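Circadian oscillation regulator (Nostoc sp., PDB 1R5Q) probably stimulates KaiC autophosphorylation as part of the KaiABC oscillator, the main circadian regulator of cyanobacteria. Local coordinates at residues Q8-Q13 with F44-P49; S16-I21 with M58-E63; K38-V43 with C93-G98. All coordinates share one frame; numbering follows the deposited sequence.

Contact 1. Residues Q8-Q13 with F44-P49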
ATOM      1  N   GLN A   8       3.400  12.397   9.492  1.00 48.03           N
ATOM      2  CA  GLN A   8       2.053  12.221   8.976  1.00 46.79           C
ATOM      3  C   GLN A   8       1.861  12.780   7.571  1.00 45.15           C
ATOM      4  O   GLN A   8       0.994  12.308   6.839  1.00 43.56           O
ATOM      5  CB  GLN A   8       1.028  12.843   9.931  1.00 48.41           C
ATOM      6  CG  GLN A   8       0.837  12.040  11.216  1.00 51.36           C
ATOM      7  CD  GLN A   8       0.604  10.555  10.952  1.00 54.58           C
ATOM      8  OE1 GLN A   8      -0.116  10.170  10.012  1.00 53.99           O
ATOM      9  NE2 GLN A   8       1.202   9.708  11.791  1.00 56.02           N
ATOM     10  N   ILE A   9       2.650  13.785   7.189  1.00 43.70           N
ATOM     11  CA  ILE A   9       2.518  14.346   5.845  1.00 43.13           C
ATOM     12  C   ILE A   9       2.733  13.241   4.800  1.00 42.20           C
ATOM     13  O   ILE A   9       1.927  13.070   3.886  1.00 42.20           O
ATOM     14  CB  ILE A   9       3.528  15.501   5.590  1.00 43.69           C
ATOM     15  CG1 ILE A   9       3.102  16.739   6.391  1.00 46.05           C
ATOM     16  CG2 ILE A   9       3.577  15.847   4.091  1.00 43.57           C
ATOM     17  CD1 ILE A   9       3.915  17.981   6.081  1.00 46.70           C
ATOM     18  N   LEU A  10       3.807  12.476   4.955  1.00 40.39           N
ATOM     19  CA  LEU A  10       4.100  11.401   4.015  1.00 39.14           C
ATOM     20  C   LEU A  10       3.193  10.192   4.206  1.00 38.97           C
ATOM     21  O   LEU A  10       2.713   9.614   3.226  1.00 38.94           O
ATOM     22  CB  LEU A  10       5.561  10.965   4.131  1.00 37.82           C
ATOM     23  CG  LEU A  10       5.909   9.714   3.323  1.00 36.52           C
ATOM     24  CD1 LEU A  10       5.641   9.945   1.832  1.00 36.29           C
ATOM     25  CD2 LEU A  10       7.376   9.363   3.580  1.00 37.19           C
ATOM     26  N   LEU A  11       2.958   9.805   5.456  1.00 38.77           N
ATOM     27  CA  LEU A  11       2.114   8.644   5.724  1.00 38.84           C
ATOM     28  C   LEU A  11       0.697   8.802   5.168  1.00 39.27           C
ATOM     29  O   LEU A  11       0.055   7.802   4.815  1.00 36.96           O
ATOM     30  CB  LEU A  11       2.056   8.339   7.227  1.00 38.47           C
ATOM     31  CG  LEU A  11       3.356   7.864   7.909  1.00 40.65           C
ATOM     32  CD1 LEU A  11       3.072   7.457   9.369  1.00 39.97           C
ATOM     33  CD2 LEU A  11       3.936   6.674   7.146  1.00 39.35           C
ATOM     34  N   GLN A  12       0.201  10.041   5.096  1.00 38.72           N
ATOM     35  CA  GLN A  12      -1.142  10.278   4.553  1.00 38.78           C
ATOM     36  C   GLN A  12      -1.103  10.206   3.031  1.00 38.50           C
ATOM     37  O   GLN A  12      -2.044   9.708   2.392  1.00 38.00           O
ATOM     38  CB  GLN A  12      -1.704  11.637   5.010  1.00 42.03           C
ATOM     39  CG  GLN A  12      -2.303  11.609   6.418  1.00 44.73           C
ATOM     40  CD  GLN A  12      -3.329  10.484   6.608  1.00 48.31           C
ATOM     41  OE1 GLN A  12      -3.168   9.608   7.474  1.00 50.54           O
ATOM     42  NE2 GLN A  12      -4.383  10.502   5.798  1.00 49.59           N
ATOM     43  N   GLN A  13      -0.015  10.695   2.444  1.00 36.91           N
ATOM     44  CA  GLN A  13       0.141  10.630   0.995  1.00 38.44           C
ATOM     45  C   GLN A  13       0.237   9.144   0.587  1.00 37.89           C
ATOM     46  O   GLN A  13      -0.370   8.716  -0.398  1.00 36.59           O
ATOM     47  CB  GLN A  13       1.404  11.378   0.551  1.00 41.06           C
ATOM     48  CG  GLN A  13       1.322  12.908   0.718  1.00 48.31           C
ATOM     49  CD  GLN A  13       2.601  13.645   0.305  1.00 50.82           C
ATOM     50  OE1 GLN A  13       2.629  14.879   0.259  1.00 53.32           O
ATOM     51  NE2 GLN A  13       3.664  12.891   0.015  1.00 53.13           N
ATOM     52  N   PHE A  44      10.197   2.293   0.497  1.00 29.49           N
ATOM     53  CA  PHE A  44      11.569   1.791   0.478  1.00 30.45           C
ATOM     54  C   PHE A  44      12.498   2.953   0.873  1.00 31.77           C
ATOM     55  O   PHE A  44      13.289   2.838   1.795  1.00 31.87           O
ATOM     56  CB  PHE A  44      11.886   1.326  -0.937  1.00 29.23           C
ATOM     57  CG  PHE A  44      13.287   0.807  -1.137  1.00 33.11           C
ATOM     58  CD1 PHE A  44      13.776  -0.252  -0.379  1.00 33.48           C
ATOM     59  CD2 PHE A  44      14.089   1.334  -2.143  1.00 33.76           C
ATOM     60  CE1 PHE A  44      15.039  -0.785  -0.624  1.00 35.03           C
ATOM     61  CE2 PHE A  44      15.349   0.812  -2.400  1.00 35.21           C
ATOM     62  CZ  PHE A  44      15.828  -0.256  -1.637  1.00 35.58           C
ATOM     63  N   CYS A  45      12.384   4.077   0.173  1.00 31.74           N
ATOM     64  CA  CYS A  45      13.226   5.241   0.484  1.00 34.40           C
ATOM     65  C   CYS A  45      13.010   5.854   1.871  1.00 34.80           C
ATOM     66  O   CYS A  45      13.955   6.378   2.455  1.00 37.03           O
ATOM     67  CB  CYS A  45      13.022   6.318  -0.571  1.00 35.45           C
ATOM     68  SG  CYS A  45      13.699   5.810  -2.118  1.00 38.55           S
ATOM     69  N   ALA A  46      11.785   5.797   2.401  1.00 32.54           N
ATOM     70  CA  ALA A  46      11.503   6.358   3.723  1.00 31.43           C
ATOM     71  C   ALA A  46      11.690   5.394   4.901  1.00 31.22           C
ATOM     72  O   ALA A  46      11.414   5.761   6.040  1.00 31.68           O
ATOM     73  CB  ALA A  46      10.089   6.950   3.759  1.00 29.83           C
ATOM     74  N   ASN A  47      12.141   4.168   4.624  1.00 32.65           N
ATOM     75  CA  ASN A  47      12.405   3.157   5.659  1.00 31.39           C
ATOM     76  C   ASN A  47      11.177   2.843   6.492  1.00 31.13           C
ATOM     77  O   ASN A  47      11.272   2.548   7.680  1.00 31.25           O
ATOM     78  CB  ASN A  47      13.519   3.635   6.601  1.00 32.94           C
ATOM     79  CG  ASN A  47      14.160   2.488   7.369  1.00 33.54           C
ATOM     80  OD1 ASN A  47      14.630   2.651   8.500  1.00 33.40           O
ATOM     81  ND2 ASN A  47      14.185   1.331   6.750  1.00 32.41           N
ATOM     82  N   ILE A  48      10.013   2.915   5.869  1.00 31.88           N
ATOM     83  CA  ILE A  48       8.766   2.650   6.566  1.00 32.16           C
ATOM     84  C   ILE A  48       8.668   1.163   6.897  1.00 32.17           C
ATOM     85  O   ILE A  48       8.865   0.334   6.024  1.00 31.92           O
ATOM     86  CB  ILE A  48       7.583   3.073   5.687  1.00 32.57           C
ATOM     87  CG1 ILE A  48       7.567   4.608   5.599  1.00 35.01           C
ATOM     88  CG2 ILE A  48       6.272   2.517   6.269  1.00 32.49           C
ATOM     89  CD1 ILE A  48       6.991   5.107   4.329  1.00 35.53           C
ATOM     90  N   PRO A  49       8.383   0.824   8.163  1.00 31.64           N
ATOM     91  CA  PRO A  49       8.258  -0.557   8.626  1.00 32.76           C
ATOM     92  C   PRO A  49       7.035  -1.230   7.988  1.00 31.75           C
ATOM     93  O   PRO A  49       6.016  -0.588   7.740  1.00 30.56           O
ATOM     94  CB  PRO A  49       8.087  -0.419  10.144  1.00 32.14           C
ATOM     95  CG  PRO A  49       8.595   0.949  10.468  1.00 34.96           C
ATOM     96  CD  PRO A  49       8.165   1.767   9.276  1.00 33.51           C
TER

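Contact 2. Residues S16-I21 with M58-E63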
ATOM      1  N   SER A  16      -3.067   7.545   0.684  1.00 39.37           N
ATOM      2  CA  SER A  16      -3.814   7.976  -0.484  1.00 40.82           C
ATOM      3  C   SER A  16      -3.381   7.172  -1.708  1.00 39.33           C
ATOM      4  O   SER A  16      -4.222   6.712  -2.478  1.00 38.49           O
ATOM      5  CB  SER A  16      -3.602   9.479  -0.741  1.00 40.92           C
ATOM      6  OG  SER A  16      -3.948   9.807  -2.078  1.00 44.07           O
ATOM      7  N   ASP A  17      -2.072   6.999  -1.879  1.00 38.68           N
ATOM      8  CA  ASP A  17      -1.537   6.256  -3.022  1.00 37.02           C
ATOM      9  C   ASP A  17      -1.973   4.786  -3.019  1.00 37.03           C
ATOM     10  O   ASP A  17      -2.303   4.223  -4.077  1.00 36.45           O
ATOM     11  CB  ASP A  17      -0.007   6.328  -3.020  1.00 39.18           C
ATOM     12  CG  ASP A  17       0.529   7.755  -3.262  1.00 41.05           C
ATOM     13  OD1 ASP A  17       1.726   7.974  -3.014  1.00 41.61           O
ATOM     14  OD2 ASP A  17      -0.231   8.645  -3.706  1.00 41.82           O
ATOM     15  N   TYR A  18      -1.960   4.182  -1.830  1.00 34.58           N
ATOM     16  CA  TYR A  18      -2.321   2.782  -1.648  1.00 35.22           C
ATOM     17  C   TYR A  18      -3.806   2.605  -1.934  1.00 35.56           C
ATOM     18  O   TYR A  18      -4.212   1.581  -2.477  1.00 35.24           O
ATOM     19  CB  TYR A  18      -2.019   2.317  -0.215  1.00 34.58           C
ATOM     20  CG  TYR A  18      -2.069   0.805  -0.034  1.00 33.96           C
ATOM     21  CD1 TYR A  18      -1.050  -0.008  -0.532  1.00 34.08           C
ATOM     22  CD2 TYR A  18      -3.161   0.185   0.586  1.00 32.67           C
ATOM     23  CE1 TYR A  18      -1.116  -1.416  -0.419  1.00 33.83           C
ATOM     24  CE2 TYR A  18      -3.240  -1.208   0.697  1.00 32.42           C
ATOM     25  CZ  TYR A  18      -2.204  -2.001   0.192  1.00 31.55           C
ATOM     26  OH  TYR A  18      -2.252  -3.363   0.315  1.00 33.22           O
ATOM     27  N   ARG A  19      -4.610   3.600  -1.560  1.00 36.62           N
ATOM     28  CA  ARG A  19      -6.055   3.539  -1.812  1.00 38.14           C
ATOM     29  C   ARG A  19      -6.266   3.389  -3.324  1.00 38.01           C
ATOM     30  O   ARG A  19      -7.028   2.537  -3.776  1.00 40.01           O
ATOM     31  CB  ARG A  19      -6.756   4.817  -1.318  1.00 39.93           C
ATOM     32  CG  ARG A  19      -8.241   4.870  -1.699  1.00 41.67           C
ATOM     33  CD  ARG A  19      -8.899   6.199  -1.339  1.00 45.66           C
ATOM     34  NE  ARG A  19      -9.016   6.386   0.103  1.00 46.56           N
ATOM     35  CZ  ARG A  19      -8.311   7.281   0.790  1.00 48.58           C
ATOM     36  NH1 ARG A  19      -7.442   8.068   0.152  1.00 48.77           N
ATOM     37  NH2 ARG A  19      -8.468   7.388   2.108  1.00 48.02           N
ATOM     38  N   GLN A  20      -5.587   4.224  -4.102  1.00 38.36           N
ATOM     39  CA  GLN A  20      -5.697   4.157  -5.555  1.00 39.08           C
ATOM     40  C   GLN A  20      -5.206   2.803  -6.119  1.00 38.76           C
ATOM     41  O   GLN A  20      -5.720   2.334  -7.138  1.00 37.55           O
ATOM     42  CB  GLN A  20      -4.936   5.326  -6.199  1.00 41.92           C
ATOM     43  CG  GLN A  20      -5.607   6.717  -6.001  1.00 45.11           C
ATOM     44  CD  GLN A  20      -7.119   6.717  -6.309  1.00 49.08           C
ATOM     45  OE1 GLN A  20      -7.560   6.216  -7.354  1.00 49.94           O
ATOM     46  NE2 GLN A  20      -7.918   7.283  -5.392  1.00 49.45           N
ATOM     47  N   ILE A  21      -4.226   2.169  -5.466  1.00 36.80           N
ATOM     48  CA  ILE A  21      -3.744   0.859  -5.934  1.00 34.13           C
ATOM     49  C   ILE A  21      -4.847  -0.173  -5.672  1.00 33.71           C
ATOM     50  O   ILE A  21      -5.177  -0.994  -6.539  1.00 33.69           O
ATOM     51  CB  ILE A  21      -2.433   0.417  -5.190  1.00 36.15           C
ATOM     52  CG1 ILE A  21      -1.259   1.282  -5.659  1.00 33.75           C
ATOM     53  CG2 ILE A  21      -2.142  -1.098  -5.447  1.00 33.82           C
ATOM     54  CD1 ILE A  21      -0.023   1.227  -4.747  1.00 35.87           C
ATOM     55  N   MET A  58      -5.387  -2.194   6.263  1.00 35.28           N
ATOM     56  CA  MET A  58      -6.562  -2.409   7.097  1.00 37.96           C
ATOM     57  C   MET A  58      -7.443  -1.164   7.243  1.00 38.58           C
ATOM     58  O   MET A  58      -8.673  -1.252   7.238  1.00 39.19           O
ATOM     59  CB  MET A  58      -6.136  -2.899   8.482  1.00 39.80           C
ATOM     60  CG  MET A  58      -5.434  -4.247   8.462  1.00 43.61           C
ATOM     61  SD  MET A  58      -6.313  -5.465   7.431  1.00 49.67           S
ATOM     62  CE  MET A  58      -7.666  -5.965   8.565  1.00 49.83           C
ATOM     63  N   GLU A  59      -6.820  -0.002   7.376  1.00 38.46           N
ATOM     64  CA  GLU A  59      -7.588   1.219   7.519  1.00 39.10           C
ATOM     65  C   GLU A  59      -8.418   1.492   6.267  1.00 38.88           C
ATOM     66  O   GLU A  59      -9.581   1.892   6.365  1.00 37.00           O
ATOM     67  CB  GLU A  59      -6.662   2.405   7.793  1.00 41.28           C
ATOM     68  CG  GLU A  59      -5.983   2.344   9.153  1.00 45.22           C
ATOM     69  CD  GLU A  59      -5.211   3.614   9.474  1.00 47.93           C
ATOM     70  OE1 GLU A  59      -5.228   4.558   8.641  1.00 48.53           O
ATOM     71  OE2 GLU A  59      -4.591   3.664  10.560  1.00 50.15           O
ATOM     72  N   LEU A  60      -7.815   1.286   5.100  1.00 37.25           N
ATOM     73  CA  LEU A  60      -8.515   1.515   3.847  1.00 38.06           C
ATOM     74  C   LEU A  60      -9.619   0.479   3.662  1.00 39.03           C
ATOM     75  O   LEU A  60     -10.683   0.792   3.112  1.00 38.12           O
ATOM     76  CB  LEU A  60      -7.522   1.496   2.679  1.00 36.60           C
ATOM     77  CG  LEU A  60      -6.644   2.753   2.684  1.00 35.48           C
ATOM     78  CD1 LEU A  60      -5.422   2.577   1.779  1.00 35.84           C
ATOM     79  CD2 LEU A  60      -7.497   3.949   2.212  1.00 35.11           C
ATOM     80  N   ILE A  61      -9.378  -0.742   4.134  1.00 38.92           N
ATOM     81  CA  ILE A  61     -10.391  -1.785   4.021  1.00 40.23           C
ATOM     82  C   ILE A  61     -11.599  -1.351   4.868  1.00 40.85           C
ATOM     83  O   ILE A  61     -12.746  -1.523   4.446  1.00 38.78           O
ATOM     84  CB  ILE A  61      -9.869  -3.158   4.513  1.00 40.33           C
ATOM     85  CG1 ILE A  61      -8.819  -3.711   3.544  1.00 41.76           C
ATOM     86  CG2 ILE A  61     -11.007  -4.154   4.637  1.00 42.69           C
ATOM     87  CD1 ILE A  61      -9.247  -3.797   2.095  1.00 40.28           C
ATOM     88  N   ASP A  62     -11.342  -0.764   6.041  1.00 40.75           N
ATOM     89  CA  ASP A  62     -12.439  -0.309   6.903  1.00 41.87           C
ATOM     90  C   ASP A  62     -13.241   0.794   6.230  1.00 41.43           C
ATOM     91  O   ASP A  62     -14.478   0.775   6.266  1.00 39.97           O
ATOM     92  CB  ASP A  62     -11.922   0.191   8.255  1.00 44.02           C
ATOM     93  CG  ASP A  62     -11.637  -0.942   9.230  1.00 47.05           C
ATOM     94  OD1 ASP A  62     -12.092  -2.077   8.967  1.00 48.21           O
ATOM     95  OD2 ASP A  62     -10.961  -0.697  10.262  1.00 49.44           O
ATOM     96  N   GLU A  63     -12.528   1.754   5.634  1.00 40.80           N
ATOM     97  CA  GLU A  63     -13.149   2.862   4.914  1.00 41.72           C
ATOM     98  C   GLU A  63     -14.015   2.315   3.784  1.00 41.72           C
ATOM     99  O   GLU A  63     -15.173   2.709   3.641  1.00 40.01           O
ATOM    100  CB  GLU A  63     -12.078   3.800   4.342  1.00 42.38           C
ATOM    101  CG  GLU A  63     -11.497   4.751   5.378  1.00 46.39           C
ATOM    102  CD  GLU A  63     -10.259   5.507   4.901  1.00 49.00           C
ATOM    103  OE1 GLU A  63     -10.176   5.863   3.697  1.00 47.68           O
ATOM    104  OE2 GLU A  63      -9.374   5.753   5.758  1.00 50.69           O
TER

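Contact 3. Residues K38-V43 with C93-G98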
ATOM      1  N   LYS A  38       5.920   2.951  -7.895  1.00 42.59           N
ATOM      2  CA  LYS A  38       6.165   4.231  -7.231  1.00 42.78           C
ATOM      3  C   LYS A  38       5.925   4.166  -5.725  1.00 40.41           C
ATOM      4  O   LYS A  38       6.674   4.766  -4.949  1.00 38.44           O
ATOM      5  CB  LYS A  38       5.282   5.325  -7.839  1.00 45.69           C
ATOM      6  CG  LYS A  38       5.679   5.734  -9.244  1.00 50.14           C
ATOM      7  CD  LYS A  38       4.849   6.936  -9.725  1.00 53.42           C
ATOM      8  CE  LYS A  38       4.992   8.140  -8.788  1.00 55.57           C
ATOM      9  NZ  LYS A  38       4.235   9.346  -9.278  1.00 57.96           N
ATOM     10  N   PHE A  39       4.867   3.458  -5.322  1.00 37.40           N
ATOM     11  CA  PHE A  39       4.529   3.284  -3.915  1.00 35.81           C
ATOM     12  C   PHE A  39       5.669   2.513  -3.239  1.00 34.71           C
ATOM     13  O   PHE A  39       6.108   2.855  -2.140  1.00 33.82           O
ATOM     14  CB  PHE A  39       3.205   2.488  -3.765  1.00 34.77           C
ATOM     15  CG  PHE A  39       2.840   2.158  -2.321  1.00 32.47           C
ATOM     16  CD1 PHE A  39       2.218   3.102  -1.511  1.00 30.29           C
ATOM     17  CD2 PHE A  39       3.161   0.919  -1.766  1.00 31.90           C
ATOM     18  CE1 PHE A  39       1.927   2.831  -0.192  1.00 29.79           C
ATOM     19  CE2 PHE A  39       2.871   0.633  -0.428  1.00 30.40           C
ATOM     20  CZ  PHE A  39       2.258   1.585   0.358  1.00 31.39           C
ATOM     21  N   ILE A  40       6.141   1.464  -3.901  1.00 32.97           N
ATOM     22  CA  ILE A  40       7.216   0.653  -3.345  1.00 32.92           C
ATOM     23  C   ILE A  40       8.499   1.478  -3.132  1.00 33.57           C
ATOM     24  O   ILE A  40       9.124   1.416  -2.078  1.00 31.33           O
ATOM     25  CB  ILE A  40       7.515  -0.552  -4.262  1.00 32.06           C
ATOM     26  CG1 ILE A  40       6.291  -1.487  -4.281  1.00 32.49           C
ATOM     27  CG2 ILE A  40       8.768  -1.290  -3.793  1.00 31.56           C
ATOM     28  CD1 ILE A  40       5.782  -1.913  -2.884  1.00 32.73           C
ATOM     29  N   ASN A  41       8.865   2.263  -4.135  1.00 34.51           N
ATOM     30  CA  ASN A  41      10.077   3.069  -4.040  1.00 36.93           C
ATOM     31  C   ASN A  41       9.985   4.089  -2.898  1.00 35.28           C
ATOM     32  O   ASN A  41      10.977   4.371  -2.221  1.00 36.51           O
ATOM     33  CB  ASN A  41      10.331   3.744  -5.393  1.00 39.53           C
ATOM     34  CG  ASN A  41      11.686   4.433  -5.465  1.00 43.26           C
ATOM     35  OD1 ASN A  41      11.771   5.656  -5.369  1.00 45.17           O
ATOM     36  ND2 ASN A  41      12.751   3.648  -5.638  1.00 44.50           N
ATOM     37  N   ALA A  42       8.793   4.615  -2.654  1.00 34.26           N
ATOM     38  CA  ALA A  42       8.608   5.593  -1.592  1.00 33.87           C
ATOM     39  C   ALA A  42       8.711   4.988  -0.199  1.00 33.39           C
ATOM     40  O   ALA A  42       9.346   5.581   0.670  1.00 31.94           O
ATOM     41  CB  ALA A  42       7.258   6.316  -1.751  1.00 34.26           C
ATOM     42  N   VAL A  43       8.078   3.830   0.038  1.00 31.53           N
ATOM     43  CA  VAL A  43       8.139   3.208   1.364  1.00 29.32           C
ATOM     44  C   VAL A  43       9.552   2.680   1.596  1.00 30.36           C
ATOM     45  O   VAL A  43      10.030   2.631   2.731  1.00 29.26           O
ATOM     46  CB  VAL A  43       7.100   2.035   1.533  1.00 31.77           C
ATOM     47  CG1 VAL A  43       5.681   2.562   1.367  1.00 32.39           C
ATOM     48  CG2 VAL A  43       7.343   0.961   0.516  1.00 31.36           C
ATOM     49  N   CYS A  93       9.842  -6.751  -0.647  0.50 27.35           N
ATOM     50  CA  CYS A  93      10.909  -7.695  -0.300  0.50 28.06           C
ATOM     51  C   CYS A  93      12.004  -7.721  -1.358  0.50 28.15           C
ATOM     52  O   CYS A  93      13.196  -7.721  -1.043  0.50 27.77           O
ATOM     53  CB  CYS A  93      10.356  -9.118  -0.158  0.50 27.93           C
ATOM     54  SG  CYS A  93       9.417  -9.405   1.338  0.50 29.71           S
ATOM     55  N   GLU A  94      11.589  -7.753  -2.615  1.00 28.03           N
ATOM     56  CA  GLU A  94      12.532  -7.802  -3.708  1.00 30.05           C
ATOM     57  C   GLU A  94      13.342  -6.515  -3.827  1.00 30.01           C
ATOM     58  O   GLU A  94      14.500  -6.568  -4.211  1.00 28.13           O
ATOM     59  CB  GLU A  94      11.817  -8.131  -5.020  1.00 33.26           C
ATOM     60  CG  GLU A  94      11.338  -9.619  -5.114  1.00 34.51           C
ATOM     61  CD  GLU A  94      12.494 -10.639  -5.112  1.00 38.91           C
ATOM     62  OE1 GLU A  94      12.548 -11.490  -4.194  1.00 38.68           O
ATOM     63  OE2 GLU A  94      13.347 -10.592  -6.033  1.00 38.22           O
ATOM     64  N   ALA A  95      12.742  -5.374  -3.498  1.00 30.23           N
ATOM     65  CA  ALA A  95      13.454  -4.087  -3.558  1.00 31.77           C
ATOM     66  C   ALA A  95      14.605  -4.167  -2.559  1.00 32.18           C
ATOM     67  O   ALA A  95      15.758  -3.859  -2.874  1.00 32.54           O
ATOM     68  CB  ALA A  95      12.500  -2.923  -3.183  1.00 29.75           C
ATOM     69  N   TYR A  96      14.280  -4.604  -1.350  1.00 31.42           N
ATOM     70  CA  TYR A  96      15.269  -4.747  -0.304  1.00 33.50           C
ATOM     71  C   TYR A  96      16.315  -5.821  -0.624  1.00 34.66           C
ATOM     72  O   TYR A  96      17.518  -5.597  -0.436  1.00 34.12           O
ATOM     73  CB  TYR A  96      14.571  -5.058   1.033  1.00 34.91           C
ATOM     74  CG  TYR A  96      14.081  -3.826   1.766  1.00 36.47           C
ATOM     75  CD1 TYR A  96      12.717  -3.628   2.048  1.00 37.40           C
ATOM     76  CD2 TYR A  96      14.984  -2.863   2.194  1.00 36.50           C
ATOM     77  CE1 TYR A  96      12.279  -2.484   2.744  1.00 37.31           C
ATOM     78  CE2 TYR A  96      14.565  -1.729   2.882  1.00 38.06           C
ATOM     79  CZ  TYR A  96      13.215  -1.542   3.154  1.00 38.74           C
ATOM     80  OH  TYR A  96      12.848  -0.386   3.824  1.00 39.48           O
ATOM     81  N   ARG A  97      15.869  -6.970  -1.128  1.00 35.52           N
ATOM     82  CA  ARG A  97      16.787  -8.058  -1.459  1.00 36.20           C
ATOM     83  C   ARG A  97      17.739  -7.662  -2.582  1.00 37.03           C
ATOM     84  O   ARG A  97      18.919  -8.021  -2.547  1.00 36.61           O
ATOM     85  CB  ARG A  97      16.027  -9.335  -1.875  1.00 35.71           C
ATOM     86  CG  ARG A  97      16.952 -10.570  -2.013  1.00 36.59           C
ATOM     87  CD  ARG A  97      16.199 -11.865  -2.371  1.00 36.10           C
ATOM     88  NE  ARG A  97      15.605 -11.755  -3.689  1.00 37.51           N
ATOM     89  CZ  ARG A  97      16.132 -12.240  -4.810  1.00 38.30           C
ATOM     90  NH1 ARG A  97      17.278 -12.911  -4.789  1.00 39.54           N
ATOM     91  NH2 ARG A  97      15.532 -11.999  -5.971  1.00 37.02           N
ATOM     92  N   GLY A  98      17.224  -6.940  -3.578  1.00 36.30           N
ATOM     93  CA  GLY A  98      18.057  -6.518  -4.690  1.00 38.14           C
ATOM     94  C   GLY A  98      19.088  -5.476  -4.287  1.00 39.54           C
ATOM     95  O   GLY A  98      20.024  -5.182  -5.031  1.00 40.41           O
TER
HETATM   96  O   HOH W   1      10.226   0.183   4.019  1.00 40.26           O

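Contact 1. Residues Q8-Q13 with F44-P49
Leu10 and Ala46 meet methyl to methyl, with Leu10 CD2 lying 3.6 Å from Ala46 CB. Both side chains leave their backbones toward the opposing segment. In Leu10, chi1 of 172° sets CG beside the carbonyl carbon, and the next torsion leaves CD2 as the branch nearest Ala46. The evidence that a single branch does the touching is the position of the other one: Leu10 CD1 is 5.7 Å from Ala46 CB.

Ile48 enters from beside Ala46 and reaches the helix with the end of its longer branch. Its CD1 lies 4.3 Å from Leu10 CD2 and 4.4 Å from Leu11 CD2, so this one methyl serves two leucines on the helix. At Ile48 CD1 the directions to the two leucine methyls differ by about 80°, and Leu10 CD2 and Leu11 CD2 are 5.6 Å from each other, so the leucines meet the isoleucine tip from clearly different directions. Leu11 arrives differently from Leu10: its CB does not aim at the other segment, and only the CD2 branch comes near, CD1 being turned elsewhere.

The backbones stay well apart, with Leu10 CA and Ala46 CA at 9.0 Å, and the buried surface is a modest 120 Å². All three close pairs are methyl to methyl, and the segments share no hydrogen bond.

The turn at Asn47 is consistent with Ala46 and Ile48 both facing Leu10. Asn47 takes a positive phi (58°) and closes a Schellman motif at the end of helix 33-45, the chain turns, and Pro49 is the N-cap of helix 50-67. This Schellman-capped turn between helix 33-45 and helix 50-67 packs on the start of helix 8-24 in the four-helix bundle.

Contact 2. Residues S16-I21 with M58-E63
Leu60 reaches from helix 50-67 to helix 8-24 and touches two consecutive residues there with its two methyls. Its CD1 sits at the edge of the Tyr18 ring, in the ring plane, 3.5 Å from Tyr18 CD2, and also lies 3.6 Å from the backbone Arg19 N. Its CD2 lies over one face of the Arg19 guanidinium, 3.6 Å from Arg19 NE, and also touches the arginine stem, at 3.7 Å from Arg19 CB. The planar cation is thereby backed by a hydrocarbon group.

At the guanidinium edge the contact becomes ionic. Arg19 NH2 donates to Glu63 OE1 over 2.8 Å in a nearly straight bond, with an N-H...O angle of 170°. The oxygen lies in the guanidinium plane and accepts through its syn lone pair, and the two flat groups are close to coplanar. A bend in the arginine (chi3 -69°) brings the head round to Glu63, one helical turn beyond Leu60.

In the second shell, Lys15 forms salt bridges with Glu63 OE2 and Glu59 OE1, so both oxygens of Glu63 have a basic partner. The Tyr18 hydroxyl is hydrogen-bonded to His57 ND1, while the ring of Tyr18 packs on Thr84, Leu85 and Ile88 of helix 82-100. The segment axes approach to 10.3 Å and cross at -61°.

The chemistry is graded from the buried Tyr18 and Leu60 to a partly exposed ion pair. Two cations around Glu63 would be expected to stabilise its carboxylate form, and the leucine methyl against one guanidinium face probably helps limit where Arg19 can turn.

Contact 3. Residues K38-V43 with C93-G98
Tyr96 meets Val43 through a water that lies at the edge of the tyrosine ring, in its plane. Tyr96 OH donates to water 1 over 2.7 Å, and the water donates in turn to Val43 O over 2.8 Å. Since Val43 O and Tyr96 OH are 4.3 Å apart, the water is what connects them. The Tyr96 ring also meets Phe44 edge-to-face.

The ring of Phe39 has Val43 CG1 over one face, 3.7 Å above the plane and offset toward the rim, a packing made within one helix. The Arg97 guanidinium turns an edge to Glu94 and grips it side-on, in a bridge internal to 93-98. Arg97 NH2 meets the syn lone pair of Glu94 OE2 over 2.6 Å at 180°, with OE2 in the guanidinium plane, while Glu94 OE1 is met by Arg97 NE from above the carboxylate plane.

Direct apolar contact between the segments comes down to Ile40 CG2 against Ala95 CB, at 4.1 Å. That methyl is the beta branch standing anti to the backbone N. At the small alanine the CA atoms of Ile40 and Ala95 are 7.8 Å apart, consistent with a close approach of the helices.

Helix 33-45 lies between helix 82-100 and helix 8-24. On the first, Ile40 packs on Ile88 and His91, and Val43 on Leu92; on the second, Phe39, Ala42 and Val43 pack on Leu14.

Helix 33-45 carries contact 3 and, at its C-terminal end, contact 1; the centres of the two are about 12 Å apart. Between them Ile48 N probably bonds Val43 O at 3.2 Å. Contacts 1 and 2 share helix 8-24 in adjoining parts, centres about 14 Å apart. Contacts 2 and 3 lie on opposite sides of the chain centre, about 19 Å between centres, yet Ile21 CD1 comes 3.6 Å from Phe39 CB. Together they join all four helices of the KaiA C-terminal domain, which is thought to mediate homodimerization and KaiC binding, neither partner being part of this one-chain model.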